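Local atomic coordinates of metallo-beta-lactamase (PDB entry 6K4X), a protein that hydrolyses the beta-lactam ring of antibiotics with two zinc ions, as a subclass B3 metallo-beta-lactamase of Serratia marcescens. Residues A[16-21]-A[157-162]; A[35-40]-A[62-67]. All coordinates share one frame; numbering follows the deposited sequence.

Contact 1: A[16-21]-A[157-162]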
ATOM      1  N   GLY A  16      -2.323 -18.354   1.429  1.00  6.87           N
ATOM      2  CA  GLY A  16      -2.865 -18.516   2.756  1.00  6.99           C
ATOM      3  C   GLY A  16      -4.039 -17.580   2.981  1.00  7.36           C
ATOM      4  O   GLY A  16      -5.044 -17.653   2.297  1.00  7.97           O
ATOM      5  N   ASN A  17      -3.942 -16.740   4.008  1.00  6.79           N
ATOM      6  CA  ASN A  17      -4.989 -15.795   4.381  1.00  6.46           C
ATOM      7  C   ASN A  17      -4.771 -14.388   3.798  1.00  6.30           C
ATOM      8  O   ASN A  17      -5.386 -13.438   4.311  1.00  6.30           O
ATOM      9  CB  ASN A  17      -5.128 -15.721   5.901  1.00  7.69           C
ATOM     10  CG  ASN A  17      -3.867 -15.250   6.597  1.00  7.19           C
ATOM     11  OD1 ASN A  17      -2.744 -15.487   6.134  1.00  8.14           O
ATOM     12  ND2 ASN A  17      -4.017 -14.615   7.744  1.00  9.30           N
ATOM     13  N   THR A  18      -3.920 -14.260   2.773  1.00  5.54           N
ATOM     14  CA  THR A  18      -3.722 -13.004   2.076  1.00  6.07           C
ATOM     15  C   THR A  18      -4.535 -13.009   0.786  1.00  5.57           C
ATOM     16  O   THR A  18      -4.265 -13.830  -0.097  1.00  6.30           O
ATOM     17  CB  THR A  18      -2.246 -12.797   1.714  1.00  5.86           C
ATOM     18  OG1 THR A  18      -1.476 -12.649   2.915  1.00  6.95           O
ATOM     19  CG2 THR A  18      -2.023 -11.583   0.850  1.00  6.22           C
ATOM     20  N   HIS A  19      -5.479 -12.082   0.692  1.00  5.81           N
ATOM     21  CA  HIS A  19      -6.414 -12.018  -0.450  1.00  6.20           C
ATOM     22  C   HIS A  19      -6.307 -10.647  -1.118  1.00  5.95           C
ATOM     23  O   HIS A  19      -6.302  -9.619  -0.408  1.00  7.04           O
ATOM     24  CB  HIS A  19      -7.862 -12.241   0.004  1.00  6.42           C
ATOM     25  CG  HIS A  19      -8.006 -13.351   0.986  1.00  6.40           C
ATOM     26  ND1 HIS A  19      -7.977 -14.680   0.619  1.00  7.74           N
ATOM     27  CD2 HIS A  19      -8.097 -13.318   2.330  1.00  6.90           C
ATOM     28  CE1 HIS A  19      -8.096 -15.411   1.720  1.00  7.00           C
ATOM     29  NE2 HIS A  19      -8.149 -14.602   2.785  1.00  7.51           N
ATOM     30  N   TYR A  20      -6.237 -10.610  -2.444  1.00  5.64           N
ATOM     31  CA  TYR A  20      -6.342  -9.381  -3.179  1.00  5.44           C
ATOM     32  C   TYR A  20      -7.818  -9.021  -3.323  1.00  5.49           C
ATOM     33  O   TYR A  20      -8.595  -9.819  -3.837  1.00  5.84           O
ATOM     34  CB  TYR A  20      -5.690  -9.521  -4.548  1.00  6.04           C
ATOM     35  CG  TYR A  20      -5.613  -8.236  -5.330  1.00  5.80           C
ATOM     36  CD1 TYR A  20      -6.703  -7.750  -6.036  1.00  5.90           C
ATOM     37  CD2 TYR A  20      -4.443  -7.489  -5.338  1.00  6.27           C
ATOM     38  CE1 TYR A  20      -6.610  -6.568  -6.751  1.00  5.65           C
ATOM     39  CE2 TYR A  20      -4.340  -6.315  -6.062  1.00  5.90           C
ATOM     40  CZ  TYR A  20      -5.431  -5.842  -6.763  1.00  5.48           C
ATOM     41  OH  TYR A  20      -5.310  -4.686  -7.485  1.00  6.38           O
ATOM     42  N   VAL A  21      -8.182  -7.819  -2.856  1.00  5.10           N
ATOM     43  CA  VAL A  21      -9.539  -7.335  -2.891  1.00  5.14           C
ATOM     44  C   VAL A  21      -9.620  -5.938  -3.513  1.00  5.71           C
ATOM     45  O   VAL A  21     -10.653  -5.272  -3.400  1.00  6.08           O
ATOM     46  CB  VAL A  21     -10.198  -7.357  -1.501  1.00  5.96           C
ATOM     47  CG1 VAL A  21     -10.383  -8.776  -1.001  1.00  6.00           C
ATOM     48  CG2 VAL A  21      -9.463  -6.498  -0.490  1.00  6.36           C
ATOM     49  N   TRP A 157       4.004  -2.366   4.718  1.00  5.83           N
ATOM     50  CA  TRP A 157       3.448  -3.241   5.743  1.00  5.87           C
ATOM     51  C   TRP A 157       3.878  -4.674   5.463  1.00  6.22           C
ATOM     52  O   TRP A 157       3.829  -5.104   4.293  1.00  6.94           O
ATOM     53  CB  TRP A 157       1.924  -3.135   5.745  1.00  6.34           C
ATOM     54  CG  TRP A 157       1.387  -1.761   5.983  1.00  6.85           C
ATOM     55  CD1 TRP A 157       1.065  -0.863   5.014  1.00  7.08           C
ATOM     56  CD2 TRP A 157       1.133  -1.097   7.235  1.00  6.89           C
ATOM     57  NE1 TRP A 157       0.560   0.282   5.549  1.00  8.13           N
ATOM     58  CE2 TRP A 157       0.598   0.171   6.908  1.00  7.32           C
ATOM     59  CE3 TRP A 157       1.256  -1.445   8.584  1.00  7.45           C
ATOM     60  CZ2 TRP A 157       0.179   1.081   7.863  1.00  8.57           C
ATOM     61  CZ3 TRP A 157       0.822  -0.544   9.529  1.00  8.23           C
ATOM     62  CH2 TRP A 157       0.307   0.694   9.163  1.00  7.98           C
ATOM     63  N   THR A 158       4.249  -5.440   6.496  1.00  6.21           N
ATOM     64  CA  THR A 158       4.718  -6.808   6.278  1.00  6.36           C
ATOM     65  C   THR A 158       4.075  -7.781   7.269  1.00  6.05           C
ATOM     66  O   THR A 158       3.698  -7.435   8.381  1.00  6.62           O
ATOM     67  CB  THR A 158       6.242  -6.911   6.380  1.00  6.45           C
ATOM     68  OG1 THR A 158       6.673  -6.568   7.701  1.00  7.57           O
ATOM     69  CG2 THR A 158       6.925  -5.996   5.390  1.00  7.38           C
ATOM     70  N   TRP A 159       3.927  -9.023   6.817  1.00  6.01           N
ATOM     71  CA  TRP A 159       3.366 -10.064   7.637  1.00  6.09           C
ATOM     72  C   TRP A 159       3.772 -11.420   7.083  1.00  6.20           C
ATOM     73  O   TRP A 159       4.458 -11.507   6.065  1.00  7.49           O
ATOM     74  CB  TRP A 159       1.851  -9.926   7.721  1.00  6.44           C
ATOM     75  CG  TRP A 159       1.146 -10.056   6.403  1.00  6.33           C
ATOM     76  CD1 TRP A 159       0.698 -11.198   5.810  1.00  6.89           C
ATOM     77  CD2 TRP A 159       0.778  -8.981   5.525  1.00  6.42           C
ATOM     78  NE1 TRP A 159       0.087 -10.908   4.620  1.00  6.84           N
ATOM     79  CE2 TRP A 159       0.112  -9.550   4.423  1.00  6.73           C
ATOM     80  CE3 TRP A 159       0.917  -7.594   5.587  1.00  7.18           C
ATOM     81  CZ2 TRP A 159      -0.391  -8.765   3.392  1.00  7.62           C
ATOM     82  CZ3 TRP A 159       0.426  -6.817   4.570  1.00  7.49           C
ATOM     83  CH2 TRP A 159      -0.233  -7.400   3.494  1.00  7.93           C
ATOM     84  N   GLN A 160       3.346 -12.478   7.767  1.00  6.15           N
ATOM     85  CA  GLN A 160       3.568 -13.825   7.305  1.00  6.89           C
ATOM     86  C   GLN A 160       2.232 -14.506   7.090  1.00  6.91           C
ATOM     87  O   GLN A 160       1.361 -14.393   7.945  1.00  8.53           O
ATOM     88  CB  GLN A 160       4.386 -14.619   8.317  1.00  9.69           C
ATOM     89  CG  GLN A 160       5.761 -14.014   8.535  1.00 15.31           C
ATOM     90  CD  GLN A 160       6.776 -15.000   9.052  1.00 25.82           C
ATOM     91  OE1 GLN A 160       6.484 -16.179   9.275  1.00 38.29           O
ATOM     92  NE2 GLN A 160       7.993 -14.513   9.224  1.00 28.84           N
ATOM     93  N   SER A 161       2.089 -15.214   5.969  1.00  6.51           N
ATOM     94  CA  SER A 161       0.931 -16.040   5.728  1.00  6.58           C
ATOM     95  C   SER A 161       1.392 -17.470   5.481  1.00  6.92           C
ATOM     96  O   SER A 161       2.459 -17.693   4.895  1.00  7.53           O
ATOM     97  CB  SER A 161       0.125 -15.551   4.539  1.00  6.69           C
ATOM     98  OG  SER A 161      -0.595 -14.355   4.848  1.00  7.19           O
ATOM     99  N   CYS A 162       0.566 -18.437   5.890  1.00  7.30           N
ATOM    100  CA  CYS A 162       0.982 -19.816   5.890  1.00  7.83           C
ATOM    101  C   CYS A 162      -0.129 -20.699   5.327  1.00  7.35           C
ATOM    102  O   CYS A 162      -1.311 -20.408   5.465  1.00  8.44           O
ATOM    103  CB  CYS A 162       1.343 -20.284   7.298  1.00 10.32           C
ATOM    104  SG  CYS A 162       2.536 -19.252   8.195  1.00 12.27           S
TER
HETATM  105  O   HOH W   1      -1.378 -14.156   8.953  1.00 12.49           O
HETATM  106  O   HOH W   2      -1.414 -17.522   7.842  1.00 14.70           O
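Thr18, Trp159 and Ser161 meet side chain to side chain where the two beta-sheets of the alpha-beta/beta-alpha metallo-beta-lactamase sandwich face each other: strand 18-20 belongs to one sheet, strand 155-163 to the other. The close-packed part is a short relay of polar groups between the sheets. The indole NE1 of Trp159 gives its hydrogen to Thr18 OG1 at 2.9 Å, with an N-H...O angle of 166° and the oxygen in the ring plane. Thr18 OG1 in turn donates to Ser161 OG, 2.7 Å away, and Ser161 OG passes its own hydrogen to Asn17 OD1, also at 2.7 Å. The donor there is tilted 35° from the plane of the Asn17 side-chain amide. Each hydroxyl is therefore both acceptor and donor, so the buried indole N-H and both hydroxyls are satisfied within the chain that ends at Asn17 OD1. Asn17 CG sits between its backbone N and carbonyl carbon (chi1 61°), which turns the amide toward Ser161. Thr18 CG2 stays beside the indole, 4.1 Å from Trp159 CZ2. Leu31 of the neighbouring strand touches all four side chains, and Val170 packs on Thr18 and Trp159.

Toward Cys162 the contact opens out and water takes over. Gly16 CA comes no nearer than 3.7 Å to Cys162 O, while Cys162 is exposed and turns its side chain away into the disulfide with Cys167. One water accepts from Asn17 ND2 and donates to Gln160 O. A second gives a hydrogen to Asn17 OD1, the same oxygen that Ser161 grips, and accepts one from Cys162 N at 2.9 Å.

Contact 2: A[35-40]-A[62-67]; sequences QGHILV and LSDVKY
His37 and Asp64 meet at the start of a parallel strand pair, 37-40 beside 65-69, the two strands of a right-handed beta-alpha-beta crossover through helix 47-57. The backbones join by His37 N to Asp64 O, Lys66 N to His37 O at 2.8 Å, and Leu39 N to Tyr67 O at 2.9 Å. His37 pairs with Val65 but Ile38 with Tyr67, so a beta bulge falls at Lys66 and Tyr67 N is left buried without a partner. The short strand segments are splayed by 64°.

The His37 side chain runs past Asp64 O, with CB 4.1 Å and CG 4.0 Å from that oxygen. CG lies anti to the carbonyl carbon (chi1 -39°), which brings the ring across to Asp64. ND1 accepts a hydrogen bond from the backbone N of Ser33, CD2 and NE2 both come to 3.6 Å from Asp64 CB, and NE2 ends at a water in the ring plane. That water donates to Asp64 OD2 at 2.7 Å. Ring and carboxylate planes stand 74° apart, and the Phe60 ring packs edge-to-face with the imidazole.

Leu39 CB rests 3.9 Å from Val65 CG1; on the face away from His37 and Val65, Ile38 CG1 packs on Tyr67 CB and at the edge of its ring. The Lys66 chain bends back and NZ bonds to Ser63 O. Because ND1 serves as an acceptor, the His37 ring is probably neutral, and its link to Asp64 OD2 is one of polar groups through water, not a salt bridge.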
ATOM      1  N   GLN A  35     -10.927 -14.403  13.822  1.00  8.78           N
ATOM      2  CA  GLN A  35     -11.163 -13.438  14.882  1.00  9.93           C
ATOM      3  C   GLN A  35     -11.305 -12.019  14.336  1.00  9.20           C
ATOM      4  O   GLN A  35     -11.530 -11.098  15.118  1.00 11.62           O
ATOM      5  CB  GLN A  35     -10.062 -13.556  15.931  1.00 10.88           C
ATOM      6  CG  GLN A  35     -10.046 -14.963  16.513  1.00 12.15           C
ATOM      7  CD  GLN A  35      -9.112 -15.210  17.667  1.00 15.20           C
ATOM      8  OE1 GLN A  35      -8.258 -14.396  17.993  1.00 15.59           O
ATOM      9  NE2 GLN A  35      -9.244 -16.373  18.287  1.00 13.55           N
ATOM     10  N   GLY A  36     -11.240 -11.846  13.021  1.00  8.02           N
ATOM     11  CA  GLY A  36     -11.339 -10.543  12.410  1.00  8.81           C
ATOM     12  C   GLY A  36     -10.192 -10.288  11.453  1.00  6.77           C
ATOM     13  O   GLY A  36      -9.211 -11.063  11.400  1.00  7.24           O
ATOM     14  N   HIS A  37     -10.340  -9.228  10.648  1.00  6.17           N
ATOM     15  CA  HIS A  37      -9.525  -9.025   9.473  1.00  6.39           C
ATOM     16  C   HIS A  37      -8.861  -7.650   9.485  1.00  6.29           C
ATOM     17  O   HIS A  37      -9.335  -6.714  10.140  1.00  6.48           O
ATOM     18  CB  HIS A  37     -10.352  -9.145   8.189  1.00  7.19           C
ATOM     19  CG  HIS A  37     -11.371 -10.231   8.237  1.00  6.66           C
ATOM     20  ND1 HIS A  37     -11.040 -11.546   8.526  1.00  7.24           N
ATOM     21  CD2 HIS A  37     -12.709 -10.175   8.098  1.00  7.12           C
ATOM     22  CE1 HIS A  37     -12.154 -12.245   8.531  1.00  7.15           C
ATOM     23  NE2 HIS A  37     -13.186 -11.436   8.293  1.00  7.49           N
ATOM     24  N   ILE A  38      -7.773  -7.564   8.711  1.00  6.14           N
ATOM     25  CA  ILE A  38      -7.073  -6.313   8.459  1.00  6.53           C
ATOM     26  C   ILE A  38      -7.160  -6.035   6.963  1.00  6.10           C
ATOM     27  O   ILE A  38      -6.853  -6.914   6.159  1.00  6.80           O
ATOM     28  CB  ILE A  38      -5.622  -6.401   8.944  1.00  6.80           C
ATOM     29  CG1 ILE A  38      -5.590  -6.616  10.461  1.00  7.47           C
ATOM     30  CG2 ILE A  38      -4.832  -5.170   8.518  1.00  7.50           C
ATOM     31  CD1 ILE A  38      -4.213  -6.855  11.036  1.00  8.04           C
ATOM     32  N   LEU A  39      -7.542  -4.807   6.601  1.00  5.93           N
ATOM     33  CA  LEU A  39      -7.549  -4.355   5.222  1.00  6.31           C
ATOM     34  C   LEU A  39      -6.386  -3.400   5.015  1.00  5.88           C
ATOM     35  O   LEU A  39      -6.194  -2.493   5.838  1.00  6.62           O
ATOM     36  CB  LEU A  39      -8.872  -3.644   4.934  1.00  6.26           C
ATOM     37  CG  LEU A  39      -9.001  -3.001   3.551  1.00  6.38           C
ATOM     38  CD1 LEU A  39      -8.999  -4.057   2.455  1.00  7.85           C
ATOM     39  CD2 LEU A  39     -10.264  -2.168   3.477  1.00  8.17           C
ATOM     40  N   VAL A  40      -5.641  -3.592   3.926  1.00  5.58           N
ATOM     41  CA  VAL A  40      -4.586  -2.673   3.555  1.00  5.76           C
ATOM     42  C   VAL A  40      -5.043  -1.894   2.329  1.00  6.04           C
ATOM     43  O   VAL A  40      -5.286  -2.494   1.267  1.00  6.42           O
ATOM     44  CB  VAL A  40      -3.261  -3.397   3.260  1.00  6.90           C
ATOM     45  CG1 VAL A  40      -2.163  -2.385   2.996  1.00  7.28           C
ATOM     46  CG2 VAL A  40      -2.901  -4.345   4.390  1.00  8.33           C
ATOM     47  N   LEU A  62     -17.903  -7.216   6.406  1.00  7.91           N
ATOM     48  CA  LEU A  62     -17.253  -5.918   6.569  1.00  7.83           C
ATOM     49  C   LEU A  62     -17.101  -5.592   8.060  1.00  7.61           C
ATOM     50  O   LEU A  62     -16.103  -5.020   8.482  1.00  7.56           O
ATOM     51  CB  LEU A  62     -18.068  -4.835   5.858  1.00  8.57           C
ATOM     52  CG  LEU A  62     -18.178  -4.981   4.343  1.00 10.35           C
ATOM     53  CD1 LEU A  62     -18.816  -3.741   3.739  1.00 13.06           C
ATOM     54  CD2 LEU A  62     -16.834  -5.251   3.705  1.00 12.25           C
ATOM     55  N   SER A  63     -18.083  -5.967   8.885  1.00  7.73           N
ATOM     56  CA  SER A  63     -18.055  -5.621  10.297  1.00  8.50           C
ATOM     57  C   SER A  63     -16.909  -6.328  11.032  1.00  7.61           C
ATOM     58  O   SER A  63     -16.557  -5.928  12.124  1.00  8.64           O
ATOM     59  CB  SER A  63     -19.377  -5.927  10.959  1.00 10.66           C
ATOM     60  OG  SER A  63     -19.667  -7.289  10.879  1.00 12.05           O
ATOM     61  N   ASP A  64     -16.345  -7.362  10.411  1.00  6.72           N
ATOM     62  CA  ASP A  64     -15.217  -8.076  10.999  1.00  6.66           C
ATOM     63  C   ASP A  64     -13.858  -7.475  10.621  1.00  6.38           C
ATOM     64  O   ASP A  64     -12.848  -7.916  11.139  1.00  6.31           O
ATOM     65  CB  ASP A  64     -15.249  -9.544  10.611  1.00  7.28           C
ATOM     66  CG  ASP A  64     -16.287 -10.327  11.390  1.00  8.63           C
ATOM     67  OD1 ASP A  64     -16.677  -9.888  12.494  1.00  8.95           O
ATOM     68  OD2 ASP A  64     -16.726 -11.362  10.847  1.00  9.84           O
ATOM     69  N   VAL A  65     -13.838  -6.450   9.767  1.00  6.17           N
ATOM     70  CA  VAL A  65     -12.593  -5.738   9.458  1.00  6.78           C
ATOM     71  C   VAL A  65     -12.318  -4.744  10.589  1.00  6.28           C
ATOM     72  O   VAL A  65     -13.110  -3.820  10.815  1.00  7.31           O
ATOM     73  CB  VAL A  65     -12.692  -5.003   8.117  1.00  7.20           C
ATOM     74  CG1 VAL A  65     -11.414  -4.225   7.842  1.00  8.08           C
ATOM     75  CG2 VAL A  65     -13.015  -5.944   6.961  1.00  7.67           C
ATOM     76  N   LYS A  66     -11.218  -4.946  11.311  1.00  6.49           N
ATOM     77  CA  LYS A  66     -10.969  -4.194  12.534  1.00  6.74           C
ATOM     78  C   LYS A  66      -9.966  -3.057  12.352  1.00  6.63           C
ATOM     79  O   LYS A  66     -10.031  -2.081  13.101  1.00  7.34           O
ATOM     80  CB  LYS A  66     -10.488  -5.132  13.640  1.00  6.83           C
ATOM     81  CG  LYS A  66     -11.464  -6.253  13.961  1.00  7.27           C
ATOM     82  CD  LYS A  66     -12.897  -5.829  14.158  1.00  7.71           C
ATOM     83  CE  LYS A  66     -13.799  -6.999  14.495  1.00  8.27           C
ATOM     84  NZ  LYS A  66     -15.213  -6.607  14.620  1.00  9.09           N
ATOM     85  N   TYR A  67      -9.062  -3.199  11.389  1.00  6.22           N
ATOM     86  CA  TYR A  67      -8.067  -2.166  11.090  1.00  6.32           C
ATOM     87  C   TYR A  67      -8.015  -1.980   9.582  1.00  5.82           C
ATOM     88  O   TYR A  67      -8.131  -2.971   8.831  1.00  6.84           O
ATOM     89  CB  TYR A  67      -6.665  -2.555  11.554  1.00  7.21           C
ATOM     90  CG  TYR A  67      -6.484  -2.578  13.045  1.00  7.80           C
ATOM     91  CD1 TYR A  67      -6.484  -1.399  13.757  1.00  8.88           C
ATOM     92  CD2 TYR A  67      -6.304  -3.754  13.747  1.00 10.26           C
ATOM     93  CE1 TYR A  67      -6.307  -1.372  15.127  1.00 10.83           C
ATOM     94  CE2 TYR A  67      -6.136  -3.749  15.131  1.00 12.79           C
ATOM     95  CZ  TYR A  67      -6.141  -2.552  15.819  1.00 12.07           C
ATOM     96  OH  TYR A  67      -5.967  -2.495  17.180  1.00 16.59           O
TER
HETATM   97  O   HOH W   3     -15.919 -12.203   8.410  1.00  7.99           O

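In the fold
From the N terminus, the chain enters contact 1 at 16-21, runs through strand 29-31 into 37-40, and makes the crossover by helix 47-57 to 62-67, closing contact 2. It then passes through the zinc-binding region holding His72 to His77, the rest of the first sheet and the first two strands of the second before strand 155-163 closes contact 1. Contact 2 is thus nested inside the long loop of contact 1. Contact 2 joins neighbouring strands within the seven-stranded sheet; contact 1 joins that sheet to the five-stranded one. Their centres are 13 Å apart, and they touch where Val21 packs on Leu39 and where Trp157 and Trp159 pack on Val40.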